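Neutral ceramidase (Pseudomonas aeruginosa, PDB 2ZWS) hydrolyses the N-acyl linkage of ceramides to give sphingosine and free fatty acid, and also runs the reverse synthesis, using one zinc ion per subunit. Local coordinates at residues M182-F187 with E282-A287; G192-A197 with Y225-D230. All blocks are in the same frame, centred on the assembly; numbering follows the deposited sequence. Where two conformers were deposited one is given.

Contact 1 of 2, residues M182-F187 with E282-A287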
ATOM      1  N   MET A 182      15.639  -5.401  -8.305  1.00 13.40           N
ATOM      2  CA  MET A 182      15.276  -4.207  -7.570  1.00 13.67           C
ATOM      3  C   MET A 182      15.888  -2.974  -8.256  1.00 13.36           C
ATOM      4  O   MET A 182      17.080  -2.966  -8.596  1.00 13.69           O
ATOM      5  CB  MET A 182      15.773  -4.282  -6.126  1.00 13.80           C
ATOM      6  CG  MET A 182      15.483  -2.991  -5.340  1.00 14.88           C
ATOM      7  SD  MET A 182      16.006  -3.069  -3.629  1.00 15.91           S
ATOM      8  CE  MET A 182      14.729  -4.152  -2.930  1.00 17.25           C
ATOM      9  N   SER A 183      15.081  -1.932  -8.441  1.00 12.82           N
ATOM     10  CA  SER A 183      15.538  -0.651  -8.980  1.00 12.75           C
ATOM     11  C   SER A 183      15.415   0.380  -7.869  1.00 11.52           C
ATOM     12  O   SER A 183      14.488   0.322  -7.054  1.00 11.91           O
ATOM     13  CB  SER A 183      14.627  -0.214 -10.146  1.00 12.96           C
ATOM     14  OG  SER A 183      14.625  -1.191 -11.188  1.00 18.12           O
ATOM     15  N   VAL A 184      16.348   1.332  -7.827  1.00 11.38           N
ATOM     16  CA  VAL A 184      16.290   2.407  -6.834  1.00 12.26           C
ATOM     17  C   VAL A 184      16.493   3.750  -7.505  1.00 12.87           C
ATOM     18  O   VAL A 184      17.467   3.934  -8.243  1.00 12.73           O
ATOM     19  CB  VAL A 184      17.331   2.215  -5.680  1.00 12.52           C
ATOM     20  CG1 VAL A 184      17.223   3.360  -4.633  1.00 10.30           C
ATOM     21  CG2 VAL A 184      17.172   0.851  -5.021  1.00 14.63           C
ATOM     22  N   LEU A 185      15.548   4.667  -7.257  1.00 12.65           N
ATOM     23  CA  LEU A 185      15.724   6.091  -7.585  1.00 12.72           C
ATOM     24  C   LEU A 185      16.117   6.826  -6.298  1.00 13.63           C
ATOM     25  O   LEU A 185      15.345   6.865  -5.328  1.00 12.07           O
ATOM     26  CB  LEU A 185      14.440   6.700  -8.175  1.00 13.11           C
ATOM     27  CG  LEU A 185      14.493   8.178  -8.624  1.00 13.13           C
ATOM     28  CD1 LEU A 185      15.523   8.425  -9.708  1.00 13.49           C
ATOM     29  CD2 LEU A 185      13.137   8.620  -9.137  1.00 12.66           C
ATOM     30  N   SER A 186      17.339   7.378  -6.291  1.00 13.09           N
ATOM     31  CA  SER A 186      17.788   8.084  -5.114  0.50 13.19           C
ATOM     32  C   SER A 186      17.785   9.574  -5.339  1.00 12.78           C
ATOM     33  O   SER A 186      18.007  10.061  -6.462  1.00 12.44           O
ATOM     34  CB  SER A 186      19.151   7.581  -4.650  0.50 13.74           C
ATOM     35  OG  SER A 186      20.072   7.569  -5.724  0.50 14.35           O
ATOM     36  N   PHE A 187      17.492  10.279  -4.244  1.00 12.16           N
ATOM     37  CA  PHE A 187      17.362  11.719  -4.241  1.00 12.48           C
ATOM     38  C   PHE A 187      18.503  12.302  -3.424  1.00 13.47           C
ATOM     39  O   PHE A 187      18.548  12.142  -2.195  1.00 13.16           O
ATOM     40  CB  PHE A 187      16.015  12.120  -3.658  1.00 13.11           C
ATOM     41  CG  PHE A 187      14.851  11.634  -4.457  1.00 11.21           C
ATOM     42  CD1 PHE A 187      14.414  10.308  -4.352  1.00 14.54           C
ATOM     43  CD2 PHE A 187      14.212  12.480  -5.355  1.00 13.41           C
ATOM     44  CE1 PHE A 187      13.327   9.840  -5.111  1.00 15.22           C
ATOM     45  CE2 PHE A 187      13.103  12.036  -6.102  1.00 13.93           C
ATOM     46  CZ  PHE A 187      12.679  10.707  -5.995  1.00 13.94           C
ATOM     47  N   GLU A 282      22.313  -1.009  -0.551  1.00 14.50           N
ATOM     48  CA  GLU A 282      23.486  -1.378  -1.369  1.00 15.23           C
ATOM     49  C   GLU A 282      23.422  -0.650  -2.721  1.00 15.14           C
ATOM     50  O   GLU A 282      24.388   0.025  -3.144  1.00 16.47           O
ATOM     51  CB  GLU A 282      23.524  -2.885  -1.619  1.00 15.58           C
ATOM     52  CG  GLU A 282      24.661  -3.256  -2.570  1.00 18.42           C
ATOM     53  CD  GLU A 282      24.736  -4.711  -2.940  1.00 24.62           C
ATOM     54  OE1 GLU A 282      23.825  -5.503  -2.626  1.00 28.30           O
ATOM     55  OE2 GLU A 282      25.758  -5.095  -3.567  1.00 30.47           O
ATOM     56  N   ILE A 283      22.271  -0.736  -3.382  1.00 14.39           N
ATOM     57  CA  ILE A 283      22.153  -0.127  -4.721  1.00 14.54           C
ATOM     58  C   ILE A 283      22.308   1.392  -4.641  1.00 14.34           C
ATOM     59  O   ILE A 283      23.080   1.994  -5.427  1.00 14.86           O
ATOM     60  CB  ILE A 283      20.814  -0.494  -5.383  1.00 14.38           C
ATOM     61  CG1 ILE A 283      20.758  -2.004  -5.641  1.00 13.57           C
ATOM     62  CG2 ILE A 283      20.548   0.377  -6.641  1.00 13.13           C
ATOM     63  CD1 ILE A 283      19.348  -2.513  -5.948  1.00 12.43           C
ATOM     64  N   ALA A 284      21.565   2.016  -3.713  1.00 15.00           N
ATOM     65  CA  ALA A 284      21.646   3.478  -3.557  1.00 14.27           C
ATOM     66  C   ALA A 284      23.098   3.886  -3.343  1.00 15.48           C
ATOM     67  O   ALA A 284      23.545   4.884  -3.907  1.00 16.73           O
ATOM     68  CB  ALA A 284      20.752   4.003  -2.406  1.00 14.66           C
ATOM     69  N   GLY A 285      23.830   3.075  -2.571  1.00 16.00           N
ATOM     70  CA  GLY A 285      25.214   3.390  -2.201  1.00 16.49           C
ATOM     71  C   GLY A 285      26.140   3.415  -3.391  1.00 17.65           C
ATOM     72  O   GLY A 285      27.200   4.079  -3.345  1.00 18.89           O
ATOM     73  N   GLN A 286      25.767   2.658  -4.428  1.00 17.04           N
ATOM     74  CA  GLN A 286      26.533   2.592  -5.699  1.00 17.72           C
ATOM     75  C   GLN A 286      26.318   3.801  -6.636  1.00 17.89           C
ATOM     76  O   GLN A 286      27.126   4.006  -7.550  1.00 18.63           O
ATOM     77  CB  GLN A 286      26.271   1.255  -6.417  1.00 17.23           C
ATOM     78  CG  GLN A 286      26.740   0.043  -5.584  1.00 18.52           C
ATOM     79  CD  GLN A 286      26.233  -1.318  -6.058  1.00 20.53           C
ATOM     80  OE1 GLN A 286      25.207  -1.426  -6.724  1.00 24.35           O
ATOM     81  NE2 GLN A 286      26.953  -2.382  -5.676  1.00 25.20           N
ATOM     82  N   ALA A 287      25.237   4.577  -6.432  1.00 17.67           N
ATOM     83  CA  ALA A 287      24.875   5.749  -7.268  1.00 17.95           C
ATOM     84  C   ALA A 287      25.214   5.473  -8.736  1.00 17.65           C
ATOM     85  O   ALA A 287      26.090   6.119  -9.349  1.00 18.29           O
ATOM     86  CB  ALA A 287      25.575   7.020  -6.768  1.00 17.54           C
TER
HETATM   87  O   HOH W   1      22.394   7.179  -4.381  1.00 18.92           O
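I283, near the C-terminal end of helix 265-286, lies against M182 and V184 of strand 181-189 and serves both with different branches. Its CG2 methyl meets V184, coming to 3.8 Å from V184 CG2, while its longer branch carries CD1 away to M182. With CG1 anti to the carbonyl carbon (chi1 -65°) and CG2 anti to the backbone N, the forked side chain spreads over two strand residues that point to the same side of the sheet. CD1 of I283 sits 3.9 Å from M182 CG and 3.5 Å from M182 O, so it touches backbone as well as side chain. V184 also turns its other methyl to the helix, CG1 lying 4.2 Å from A284 CB. The axes of the strand and helix segments come within 8.3 Å, their N-to-C directions 50° apart, a helix packed on a sheet of the N-terminal ceramidase domain. With no direct hydrogen bond between the segments, the contact is van der Waals packing of M182, V184, I283 and A284, so its fit depends on side-chain shape and not on directed bonds.

Contact 2 of 2, residues G192-A197 with Y225-D230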
ATOM      1  N   GLY A 192      26.011  16.537  -1.613  1.00 21.66           N
ATOM      2  CA  GLY A 192      25.129  15.462  -1.878  1.00 21.00           C
ATOM      3  C   GLY A 192      25.147  14.353  -0.844  1.00 19.51           C
ATOM      4  O   GLY A 192      25.898  13.341  -0.880  1.00 17.89           O
ATOM      5  N   GLU A 193      24.218  14.559   0.053  1.00 17.93           N
ATOM      6  CA  GLU A 193      23.824  13.571   0.982  1.00 16.80           C
ATOM      7  C   GLU A 193      22.510  12.980   0.483  1.00 16.16           C
ATOM      8  O   GLU A 193      21.717  13.670  -0.133  1.00 16.68           O
ATOM      9  CB  GLU A 193      23.613  14.239   2.321  1.00 17.32           C
ATOM     10  CG  GLU A 193      23.294  13.253   3.420  1.00 18.05           C
ATOM     11  CD  GLU A 193      23.420  13.845   4.800  1.00 19.17           C
ATOM     12  OE1 GLU A 193      23.380  13.043   5.762  1.00 21.68           O
ATOM     13  OE2 GLU A 193      23.569  15.093   4.930  1.00 20.82           O
ATOM     14  N   LEU A 194      22.323  11.693   0.723  1.00 15.01           N
ATOM     15  CA  LEU A 194      21.081  11.027   0.370  1.00 14.72           C
ATOM     16  C   LEU A 194      19.915  11.539   1.220  1.00 15.31           C
ATOM     17  O   LEU A 194      19.895  11.359   2.432  1.00 15.31           O
ATOM     18  CB  LEU A 194      21.243   9.514   0.506  1.00 15.57           C
ATOM     19  CG  LEU A 194      20.079   8.690  -0.057  1.00 14.73           C
ATOM     20  CD1 LEU A 194      19.926   8.806  -1.567  1.00 14.40           C
ATOM     21  CD2 LEU A 194      20.188   7.224   0.333  1.00 13.74           C
ATOM     22  N   ALA A 195      18.933  12.133   0.555  1.00 14.41           N
ATOM     23  CA  ALA A 195      17.764  12.706   1.238  1.00 14.30           C
ATOM     24  C   ALA A 195      16.531  11.784   1.245  1.00 14.04           C
ATOM     25  O   ALA A 195      15.646  11.921   2.095  1.00 15.06           O
ATOM     26  CB  ALA A 195      17.399  14.028   0.591  1.00 14.16           C
ATOM     27  N   GLY A 196      16.459  10.872   0.278  1.00 12.96           N
ATOM     28  CA  GLY A 196      15.334   9.939   0.237  1.00 11.81           C
ATOM     29  C   GLY A 196      15.562   8.997  -0.926  1.00 11.56           C
ATOM     30  O   GLY A 196      16.527   9.163  -1.704  1.00 12.35           O
ATOM     31  N   ALA A 197      14.663   8.025  -1.070  1.00 11.20           N
ATOM     32  CA  ALA A 197      14.815   7.007  -2.096  1.00 10.97           C
ATOM     33  C   ALA A 197      13.513   6.279  -2.325  1.00 10.47           C
ATOM     34  O   ALA A 197      12.715   6.111  -1.403  1.00 11.69           O
ATOM     35  CB  ALA A 197      15.912   6.023  -1.712  1.00 11.71           C
ATOM     36  N   TYR A 225      10.532   1.925   7.399  1.00 12.13           N
ATOM     37  CA  TYR A 225      10.715   2.357   8.785  1.00 11.92           C
ATOM     38  C   TYR A 225      12.169   2.110   9.169  1.00 12.53           C
ATOM     39  O   TYR A 225      12.798   2.978   9.782  1.00 13.83           O
ATOM     40  CB  TYR A 225       9.831   1.526   9.705  1.00 12.71           C
ATOM     41  CG  TYR A 225      10.032   1.795  11.176  1.00 12.65           C
ATOM     42  CD1 TYR A 225      10.813   0.946  11.961  1.00 14.10           C
ATOM     43  CD2 TYR A 225       9.421   2.907  11.793  1.00 14.04           C
ATOM     44  CE1 TYR A 225      10.979   1.202  13.329  1.00 14.63           C
ATOM     45  CE2 TYR A 225       9.583   3.149  13.143  1.00 14.46           C
ATOM     46  CZ  TYR A 225      10.382   2.304  13.891  1.00 14.38           C
ATOM     47  OH  TYR A 225      10.539   2.517  15.253  1.00 15.50           O
ATOM     48  N   HIS A 226      12.720   0.945   8.831  1.00 12.79           N
ATOM     49  CA  HIS A 226      14.106   0.689   9.213  1.00 13.62           C
ATOM     50  C   HIS A 226      15.027   1.772   8.615  1.00 13.02           C
ATOM     51  O   HIS A 226      15.918   2.298   9.297  1.00 14.42           O
ATOM     52  CB  HIS A 226      14.515  -0.716   8.759  1.00 13.60           C
ATOM     53  CG  HIS A 226      15.912  -1.088   9.148  1.00 15.65           C
ATOM     54  ND1 HIS A 226      16.286  -1.290  10.460  1.00 17.53           N
ATOM     55  CD2 HIS A 226      17.025  -1.292   8.401  1.00 16.24           C
ATOM     56  CE1 HIS A 226      17.575  -1.607  10.502  1.00 17.90           C
ATOM     57  NE2 HIS A 226      18.043  -1.626   9.264  1.00 17.39           N
ATOM     58  N   TRP A 227      14.831   2.116   7.342  1.00 12.50           N
ATOM     59  CA  TRP A 227      15.683   3.152   6.733  1.00 12.48           C
ATOM     60  C   TRP A 227      15.505   4.520   7.395  1.00 13.00           C
ATOM     61  O   TRP A 227      16.492   5.198   7.725  1.00 14.24           O
ATOM     62  CB  TRP A 227      15.417   3.266   5.227  1.00 13.62           C
ATOM     63  CG  TRP A 227      16.606   3.754   4.427  1.00 13.47           C
ATOM     64  CD1 TRP A 227      17.660   4.544   4.865  1.00 14.94           C
ATOM     65  CD2 TRP A 227      16.842   3.521   3.028  1.00 13.12           C
ATOM     66  NE1 TRP A 227      18.537   4.770   3.816  1.00 14.47           N
ATOM     67  CE2 TRP A 227      18.059   4.162   2.686  1.00 14.49           C
ATOM     68  CE3 TRP A 227      16.150   2.814   2.033  1.00 13.90           C
ATOM     69  CZ2 TRP A 227      18.594   4.112   1.389  1.00 13.13           C
ATOM     70  CZ3 TRP A 227      16.685   2.774   0.738  1.00 12.90           C
ATOM     71  CH2 TRP A 227      17.890   3.425   0.434  1.00 14.63           C
ATOM     72  N   GLU A 228      14.246   4.942   7.536  1.00 13.63           N
ATOM     73  CA  GLU A 228      13.935   6.271   8.069  1.00 13.74           C
ATOM     74  C   GLU A 228      14.282   6.438   9.551  1.00 14.81           C
ATOM     75  O   GLU A 228      14.810   7.494   9.962  1.00 16.56           O
ATOM     76  CB  GLU A 228      12.456   6.578   7.874  1.00 13.59           C
ATOM     77  CG  GLU A 228      12.068   6.691   6.407  1.00 13.42           C
ATOM     78  CD  GLU A 228      10.559   6.691   6.142  1.00 14.36           C
ATOM     79  OE1 GLU A 228      10.190   7.001   4.973  1.00 12.20           O
ATOM     80  OE2 GLU A 228       9.761   6.377   7.068  1.00 13.99           O
ATOM     81  N   HIS A 229      13.988   5.407  10.336  1.00 15.89           N
ATOM     82  CA  HIS A 229      14.070   5.472  11.799  1.00 16.71           C
ATOM     83  C   HIS A 229      15.380   4.908  12.340  1.00 17.33           C
ATOM     84  O   HIS A 229      15.932   5.466  13.282  1.00 19.00           O
ATOM     85  CB  HIS A 229      12.885   4.728  12.412  1.00 17.07           C
ATOM     86  CG  HIS A 229      12.830   4.755  13.910  1.00 17.38           C
ATOM     87  ND1 HIS A 229      13.434   3.791  14.686  1.00 18.19           N
ATOM     88  CD2 HIS A 229      12.220   5.604  14.771  1.00 19.89           C
ATOM     89  CE1 HIS A 229      13.209   4.044  15.966  1.00 19.37           C
ATOM     90  NE2 HIS A 229      12.471   5.139  16.046  1.00 20.88           N
ATOM     91  N   ASP A 230      15.858   3.795  11.785  1.00 17.33           N
ATOM     92  CA  ASP A 230      17.028   3.114  12.375  1.00 18.00           C
ATOM     93  C   ASP A 230      18.345   3.455  11.661  1.00 18.73           C
ATOM     94  O   ASP A 230      19.416   3.349  12.267  1.00 20.11           O
ATOM     95  CB  ASP A 230      16.850   1.574  12.371  1.00 18.12           C
ATOM     96  CG  ASP A 230      15.590   1.089  13.112  1.00 18.43           C
ATOM     97  OD1 ASP A 230      15.086   0.010  12.702  1.00 21.51           O
ATOM     98  OD2 ASP A 230      15.122   1.754  14.077  1.00 21.55           O
TER
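Apolar contact with the six-membered part of the W227 indole joins strand 194-200 to helix 218-231. L194 reaches it with one methyl, CD2, which stands 3.7 Å from W227 CZ2, and the two side chains cross at about a right angle. A197 contributes its single methyl, CB, 3.9 Å from W227 CH2 and a little farther from CZ3. Both methyls come to the ring obliquely. The indole is held out from the helix toward the strand by its first torsion, which sets CG roughly anti to the backbone N (chi1 -152°).

Aromatic partners complete the setting: F237 meets the same indole with planes about 30° apart, and F277 of helix 265-286 meets it edge-to-face.

Between the two touching strand residues lies a classic beta bulge, in which A195 and G196 both stand opposite F187 of the neighbouring antiparallel strand. With this extra residue in the strand, L194 and A197, three positions apart, both point toward the helix, whereas a regular strand alternates its sides at every step.

No hydrogen bond crosses between the segments; within the helix, which has a pi-type turn at 226-230, D230 receives H226 ND1 on OD1 at 2.9 Å, through the anti lone pair and with the oxygen tilted from the imidazole plane. The other oxygen of D230, OD2, accepts a hydrogen bond from H229 ND1 at 2.7 Å; it lies nearly in the imidazole plane, while the donor stands above the carboxylate plane. Y225 OH lies over the centre of the H229 ring, 3.1 Å above its plane, and hydrogen-bonds OD1 of D581, a magnesium ligand.

Contacts 1 and 2 are both buried, their centres about 11 Å apart, and they place two helices against adjacent antiparallel strands of one mixed sheet. F187 O meets A195 N at 2.8 Å in a probable hydrogen bond, joining the strand segments, while S186 CB packs on L194 CD1. The helices are in touch too, since W227 of contact 2 reaches A284 of contact 1. Contact 1 joins aliphatic side chains and the thioether chain of M182; contact 2 rests on one large aromatic ring met by methyls of L194 and A197, while H226 and H229 bond D230 within the helix and E228 pairs with R43 and K11. Along the chain, contact 2 is nested within the loop that contact 1 closes.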